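Local atomic coordinates of lithostathine-1-alpha (Homo sapiens, PDB entry 1QDD), a protein that may inhibit spontaneous calcium carbonate precipitation and may be associated with regeneration of pancreas and brain. Residues Ser13-Thr18 against Ser23-Phe28; Ser117-Thr122 against Lys126-Pro131. The protein carries 1 engineered substitution. All coordinates share one frame; numbering follows the deposited sequence. Where two conformers were deposited one is given.

Contact 1 of 2, residues Ser13-Thr18 against Ser23-Phe28; sequences SCPEGT and SYCYYF
The carbonyl O of Pro-15 is gripped twice by Thr-18, the residue that packs on Tyr-27 of the facing strand. Thr-18 N lies 3.0 Å and Thr-18 OG1 2.9 Å from Pro-15 O. The site belongs to the disulfide-linked N-terminal hairpin region characteristic of long-form C-type lectin domains. The backbone bond closes a type II beta turn, Pro-15 to Thr-18, with Gly-17 at its third position, where the positive phi suits glycine. Thr-18 OG1 sits between its own N and carbonyl carbon (chi1 77°), which swings the hydroxyl back to the turn; the donor lies 16° from the plane of the Pro-15 carbonyl. The methyl branch CG2 is thereby left to lie beside the Tyr-27 side chain, 3.7 Å from ring atom CD2, approaching the ring obliquely. No hydrogen bond joins the two segments. Instead, Thr-18 CA makes a CA-H...O contact with Tyr-26 O at 3.4 Å, and the carbonyl O of Gly-17 rests 3.6 Å from Tyr-27 CB. Strand 24-28 also pairs with strand 136-143, through backbone bonds of Cys-25 with Phe-142 and of Tyr-27 with Cys-140. The Tyr-26 side chain leaves the strand away from the 13-18 loop, and its OH bonds to Glu-58. The covalent tie is the disulfide: Cys-14 and Cys-25 each hold SG anti to the carbonyl carbon, and the 2.0 Å bond between Cys-14 SG and Cys-25 SG has a left-handed twist, chi3 -89°.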
loop_
_atom_site.group_PDB
_atom_site.type_symbol
_atom_site.label_atom_id
_atom_site.label_comp_id
_atom_site.label_asym_id
_atom_site.label_seq_id
_atom_site.Cartn_x
_atom_site.Cartn_y
_atom_site.Cartn_z
ATOM N N SER A 13 11.736 -15.650 -5.981
ATOM C CA SER A 13 12.514 -14.556 -5.417
ATOM C C SER A 13 12.093 -13.221 -6.022
ATOM O O SER A 13 11.807 -13.151 -7.217
ATOM C CB SER A 13 14.006 -14.753 -5.697
ATOM O OG SER A 13 14.587 -15.642 -4.761
ATOM N N CYS A 14 12.127 -12.159 -5.234
ATOM C CA CYS A 14 11.779 -10.825 -5.715
ATOM C C CYS A 14 13.022 -10.108 -6.232
ATOM O O CYS A 14 14.118 -10.293 -5.693
ATOM C CB CYS A 14 11.139 -10.034 -4.572
ATOM S SG CYS A 14 9.561 -10.685 -3.966
ATOM N N PRO A 15 12.860 -9.230 -7.212
ATOM C CA PRO A 15 13.983 -8.503 -7.787
ATOM C C PRO A 15 14.671 -7.516 -6.862
ATOM O O PRO A 15 14.101 -7.061 -5.865
ATOM C CB PRO A 15 13.395 -7.806 -9.001
ATOM C CG PRO A 15 11.921 -7.885 -8.900
ATOM C CD PRO A 15 11.588 -8.976 -7.923
ATOM N N GLU A 16 15.907 -7.125 -7.197
ATOM C CA GLU A 16 16.663 -6.135 -6.442
ATOM C C GLU A 16 15.817 -4.895 -6.173
ATOM O O GLU A 16 15.177 -4.362 -7.075
ATOM C CB GLU A 16 17.953 -5.696 -7.159
ATOM C CG GLU A 16 18.764 -4.620 -6.473
ATOM C CD GLU A 16 19.759 -3.846 -7.307
ATOM O OE1 GLU A 16 19.836 -4.042 -8.535
ATOM O OE2 GLU A 16 20.489 -2.998 -6.734
ATOM N N GLY A 17 15.830 -4.420 -4.934
ATOM C CA GLY A 17 15.079 -3.247 -4.537
ATOM C C GLY A 17 13.680 -3.547 -4.023
ATOM O O GLY A 17 12.976 -2.651 -3.571
ATOM N N THR A 18 13.247 -4.803 -4.137
ATOM C CA THR A 18 11.919 -5.216 -3.672
ATOM C C THR A 18 12.071 -6.341 -2.657
ATOM O O THR A 18 13.099 -7.027 -2.595
ATOM C CB THR A 18 10.954 -5.598 -4.797
ATOM O OG1 THR A 18 11.253 -6.913 -5.297
ATOM C CG2 THR A 18 10.934 -4.621 -5.958
ATOM N N SER A 23 4.401 -14.683 -0.824
ATOM C CA SER A 23 4.105 -14.796 -2.243
ATOM C C SER A 23 3.970 -13.503 -3.026
ATOM O O SER A 23 3.767 -13.531 -4.245
ATOM C CB SER A 23 2.868 -15.696 -2.441
ATOM O OG SER A 23 3.097 -16.959 -1.832
ATOM N N TYR A 24 4.126 -12.338 -2.398
ATOM C CA TYR A 24 4.076 -11.047 -3.072
ATOM C C TYR A 24 5.398 -10.317 -2.838
ATOM O O TYR A 24 6.180 -10.643 -1.934
ATOM C CB TYR A 24 2.902 -10.210 -2.550
ATOM C CG TYR A 24 1.556 -10.652 -3.088
ATOM C CD1 TYR A 24 0.875 -11.731 -2.548
ATOM C CD2 TYR A 24 0.958 -9.963 -4.126
ATOM C CE1 TYR A 24 -0.338 -12.148 -3.072
ATOM C CE2 TYR A 24 -0.270 -10.345 -4.651
ATOM C CZ TYR A 24 -0.899 -11.446 -4.112
ATOM O OH TYR A 24 -2.121 -11.834 -4.638
ATOM N N CYS A 25 5.673 -9.329 -3.685
ATOM C CA CYS A 25 6.847 -8.457 -3.599
ATOM C C CYS A 25 6.374 -7.026 -3.327
ATOM O O CYS A 25 5.339 -6.605 -3.838
ATOM C CB CYS A 25 7.681 -8.485 -4.874
ATOM S SG CYS A 25 8.233 -10.120 -5.408
ATOM N N TYR A 26 7.131 -6.332 -2.479
ATOM C CA TYR A 26 6.769 -4.992 -2.024
ATOM C C TYR A 26 7.916 -3.996 -2.126
ATOM O O TYR A 26 9.071 -4.409 -1.939
ATOM C CB TYR A 26 6.391 -5.091 -0.531
ATOM C CG TYR A 26 5.229 -5.954 -0.122
ATOM C CD1 TYR A 26 5.331 -7.353 -0.140
ATOM C CD2 TYR A 26 4.026 -5.416 0.335
ATOM C CE1 TYR A 26 4.289 -8.173 0.233
ATOM C CE2 TYR A 26 2.977 -6.237 0.719
ATOM C CZ TYR A 26 3.114 -7.602 0.672
ATOM O OH TYR A 26 2.098 -8.462 1.053
ATOM N N TYR A 27 7.626 -2.712 -2.309
ATOM C CA TYR A 27 8.691 -1.708 -2.262
ATOM C C TYR A 27 8.120 -0.341 -1.907
ATOM O O TYR A 27 6.977 -0.010 -2.217
ATOM C CB TYR A 27 9.504 -1.587 -3.549
ATOM C CG TYR A 27 8.721 -1.278 -4.797
ATOM C CD1 TYR A 27 8.553 0.020 -5.239
ATOM C CD2 TYR A 27 8.117 -2.287 -5.538
ATOM C CE1 TYR A 27 7.818 0.315 -6.378
ATOM C CE2 TYR A 27 7.396 -2.019 -6.682
ATOM C CZ TYR A 27 7.258 -0.718 -7.101
ATOM O OH TYR A 27 6.534 -0.441 -8.247
ATOM N N PHE A 28 8.934 0.476 -1.243
ATOM C CA PHE A 28 8.638 1.847 -0.864
ATOM C C PHE A 28 9.267 2.795 -1.888
ATOM O O PHE A 28 10.461 2.642 -2.227
ATOM C CB PHE A 28 9.180 2.150 0.537
ATOM C CG PHE A 28 9.098 3.597 0.954
ATOM C CD1 PHE A 28 10.263 4.337 1.115
ATOM C CD2 PHE A 28 7.890 4.228 1.179
ATOM C CE1 PHE A 28 10.221 5.668 1.496
ATOM C CE2 PHE A 28 7.840 5.549 1.557
ATOM C CZ PHE A 28 9.002 6.279 1.717
#

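Contact 2 of 2, residues Ser117-Thr122 against Lys126-Pro131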
loop_
_atom_site.group_PDB
_atom_site.type_symbol
_atom_site.label_atom_id
_atom_site.label_comp_id
_atom_site.label_asym_id
_atom_site.label_seq_id
_atom_site.Cartn_x
_atom_site.Cartn_y
_atom_site.Cartn_z
ATOM N N SER A 117 -3.667 7.357 4.097
ATOM C CA SER A 117 -2.223 7.269 4.310
ATOM C C SER A 117 -1.885 6.638 5.653
ATOM O O SER A 117 -2.656 6.704 6.627
ATOM C CB SER A 117 -1.604 8.665 4.242
ATOM O OG SER A 117 -2.068 9.503 5.278
ATOM N N LEU A 118 -0.677 6.089 5.757
ATOM C CA LEU A 118 -0.048 5.654 6.998
ATOM C C LEU A 118 0.702 6.832 7.645
ATOM O O LEU A 118 1.336 7.611 6.919
ATOM C CB LEU A 118 0.970 4.554 6.740
ATOM C CG LEU A 118 0.459 3.274 6.074
ATOM C CD1 LEU A 118 1.623 2.389 5.633
ATOM C CD2 LEU A 118 -0.479 2.509 6.988
ATOM N N THR A 119 0.667 6.943 8.956
ATOM C CA THR A 119 1.262 8.097 9.634
ATOM C C THR A 119 2.530 7.725 10.397
ATOM O O THR A 119 2.607 6.733 11.125
ATOM C CB THR A 119 0.231 8.764 10.572
ATOM O OG1 THR A 119 -0.185 7.825 11.561
ATOM C CG2 THR A 119 -0.993 9.264 9.817
ATOM N N SER A 120 3.551 8.587 10.267
ATOM C CA SER A 120 4.798 8.388 11.004
ATOM C C SER A 120 4.668 8.494 12.519
ATOM O O SER A 120 5.380 7.782 13.233
ATOM C CB SER A 120 5.881 9.360 10.536
ATOM O OG SER A 120 5.603 10.698 10.872
ATOM N N SER A 121 3.702 9.262 13.016
ATOM C CA SER A 121 3.514 9.424 14.459
ATOM C C SER A 121 3.079 8.131 15.135
ATOM O O SER A 121 3.176 7.982 16.356
ATOM C CB SER A 121 2.410 10.453 14.746
ATOM O OG SER A 121 2.717 11.711 14.182
ATOM N N THR A 122 2.495 7.204 14.386
ATOM C CA THR A 122 2.052 5.912 14.872
ATOM C C THR A 122 2.973 4.780 14.449
ATOM O O THR A 122 2.590 3.598 14.488
ATOM C CB THR A 122 0.614 5.587 14.411
ATOM O OG1 THR A 122 0.593 5.385 12.988
ATOM C CG2 THR A 122 -0.339 6.700 14.818
ATOM N N LYS A 126 -0.974 2.998 11.836
ATOM C CA LYS A 126 -2.351 3.479 11.824
ATOM C C LYS A 126 -2.622 4.380 10.624
ATOM O O LYS A 126 -1.710 4.917 10.002
ATOM C CB LYS A 126 -2.725 4.199 13.112
ATOM C CG LYS A 126 -2.533 3.445 14.415
ATOM C CD LYS A 126 -3.668 2.491 14.703
ATOM C CE LYS A 126 -3.540 1.819 16.063
ATOM N NZ LYS A 126 -4.455 0.644 16.148
ATOM N N TRP A 127 -3.885 4.502 10.261
ATOM C CA TRP A 127 -4.382 5.120 9.059
ATOM C C TRP A 127 -5.089 6.453 9.286
ATOM O O TRP A 127 -5.791 6.627 10.285
ATOM C CB TRP A 127 -5.406 4.177 8.416
ATOM C CG TRP A 127 -4.969 2.783 8.092
ATOM C CD1 TRP A 127 -3.724 2.248 8.147
ATOM C CD2 TRP A 127 -5.824 1.710 7.641
ATOM N NE1 TRP A 127 -3.720 0.919 7.766
ATOM C CE2 TRP A 127 -5.006 0.580 7.454
ATOM C CE3 TRP A 127 -7.191 1.628 7.388
ATOM C CZ2 TRP A 127 -5.541 -0.638 7.008
ATOM C CZ3 TRP A 127 -7.711 0.416 6.952
ATOM C CH2 TRP A 127 -6.878 -0.688 6.772
ATOM N N LYS A 128 -4.965 7.360 8.328
ATOM C CA LYS A 128 -5.673 8.639 8.342
ATOM C C LYS A 128 -6.258 8.907 6.965
ATOM O O LYS A 128 -5.611 8.668 5.955
ATOM C CB LYS A 128 -4.681 9.739 8.712
ATOM C CG LYS A 128 -5.123 11.183 8.711
ATOM C CD LYS A 128 -4.027 12.005 9.368
ATOM C CE LYS A 128 -2.962 12.508 8.416
ATOM N NZ LYS A 128 -2.221 13.622 9.099
ATOM N N ASP A 129 -7.482 9.436 6.918
ATOM C CA ASP A 129 -8.121 9.894 5.693
ATOM C C ASP A 129 -7.662 11.303 5.332
ATOM O O ASP A 129 -7.691 12.174 6.213
ATOM C CB ASP A 129 -9.651 9.863 5.795
ATOM C CG ASP A 129 -10.259 10.643 6.941
ATOM O OD1 ASP A 129 -9.813 10.444 8.081
ATOM O OD2 ASP A 129 -11.192 11.453 6.711
ATOM N N VAL A 130 -7.248 11.548 4.118
ATOM C CA VAL A 130 -6.708 12.824 3.646
ATOM C C VAL A 130 -7.175 13.103 2.226
ATOM O O VAL A 130 -7.665 12.194 1.541
ATOM C CB VAL A 130 -5.160 12.789 3.649
ATOM C CG1 VAL A 130 -4.540 12.807 5.034
ATOM C CG2 VAL A 130 -4.656 11.564 2.890
ATOM N N PRO A 131 -7.020 14.320 1.716
ATOM C CA PRO A 131 -7.396 14.639 0.351
ATOM C C PRO A 131 -6.574 13.829 -0.638
ATOM O O PRO A 131 -5.337 13.726 -0.548
ATOM C CB PRO A 131 -7.082 16.132 0.228
ATOM C CG PRO A 131 -7.130 16.646 1.626
ATOM C CD PRO A 131 -6.575 15.522 2.477
#
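Leu-118 lays its CD2 methyl beside the five-membered ring of Trp-127, approaching obliquely, with Leu-118 CD2 3.5 Å from Trp-127 CD1. Both residues hold CG anti to the carbonyl carbon (chi1 -59° and -56°), and the two side chains run the same way from a non-hydrogen-bonded antiparallel pair. Leu-118 also touches Val-62 and Ile-66 of helix 56-68, and both Leu-118 and Trp-127 touch Ile-78 of strand 75-78, so this face is packed against helix and sheet; the Trp-127 ring meets Trp-102 edge-to-face. The next pair, Ser-117 with Lys-128, is hydrogen-bonded: Ser-117 N to Lys-128 O is 3.0 Å, and Lys-128 N to Ser-117 O is 2.9 Å. Ser-117 OG, on the opposite face from Leu-118, bonds to Asn-75 and lies near the methyls of Val-130. Thr-119 N bonds Lys-126 O at a longer 3.3 Å. The Thr-119 side chain crosses that of Lys-128 at about a right angle, Thr-119 CG2 3.9 Å from Lys-128 CB; the bend at chi3 of the lysine (89°) keeps CE near the same methyl. At the turn end, Thr-122 OG1 accepts from Lys-126 N at 3.1 Å and shares a 2.9 Å hydrogen bond with Thr-119 OG1, linking both threonines to the returning chain. Beyond the pairing, Asp-129 forms a salt bridge with Arg-87. The sequence Trp-Lys-Asp at 127-129 occupies the strand that carries the Trp-Asn-Asp motif in calcium-binding relatives, within the antiparallel hairpin that is a hallmark of the C-type lectin fold.

From the N terminus the chain first meets contact 1, where the disulfide closes the short hairpin region around residues 19-22; it then continues along the rest of strand 24-33, both helices and the long loops before contact 2 closes the turn at 123-125. The two contacts follow in series, neither nested nor crossed, with centres about 23 Å apart on opposite sides of the chain's centre and nearest atoms about 8 Å apart. One mixed sheet connects them: strand 24-33 pairs with 136-143, which runs parallel to 75-78, and 75-78 pairs with 115-119 of contact 2. Strands 136-143 and 75-78 therefore lie between strand 24-33 and the 115-130 hairpin.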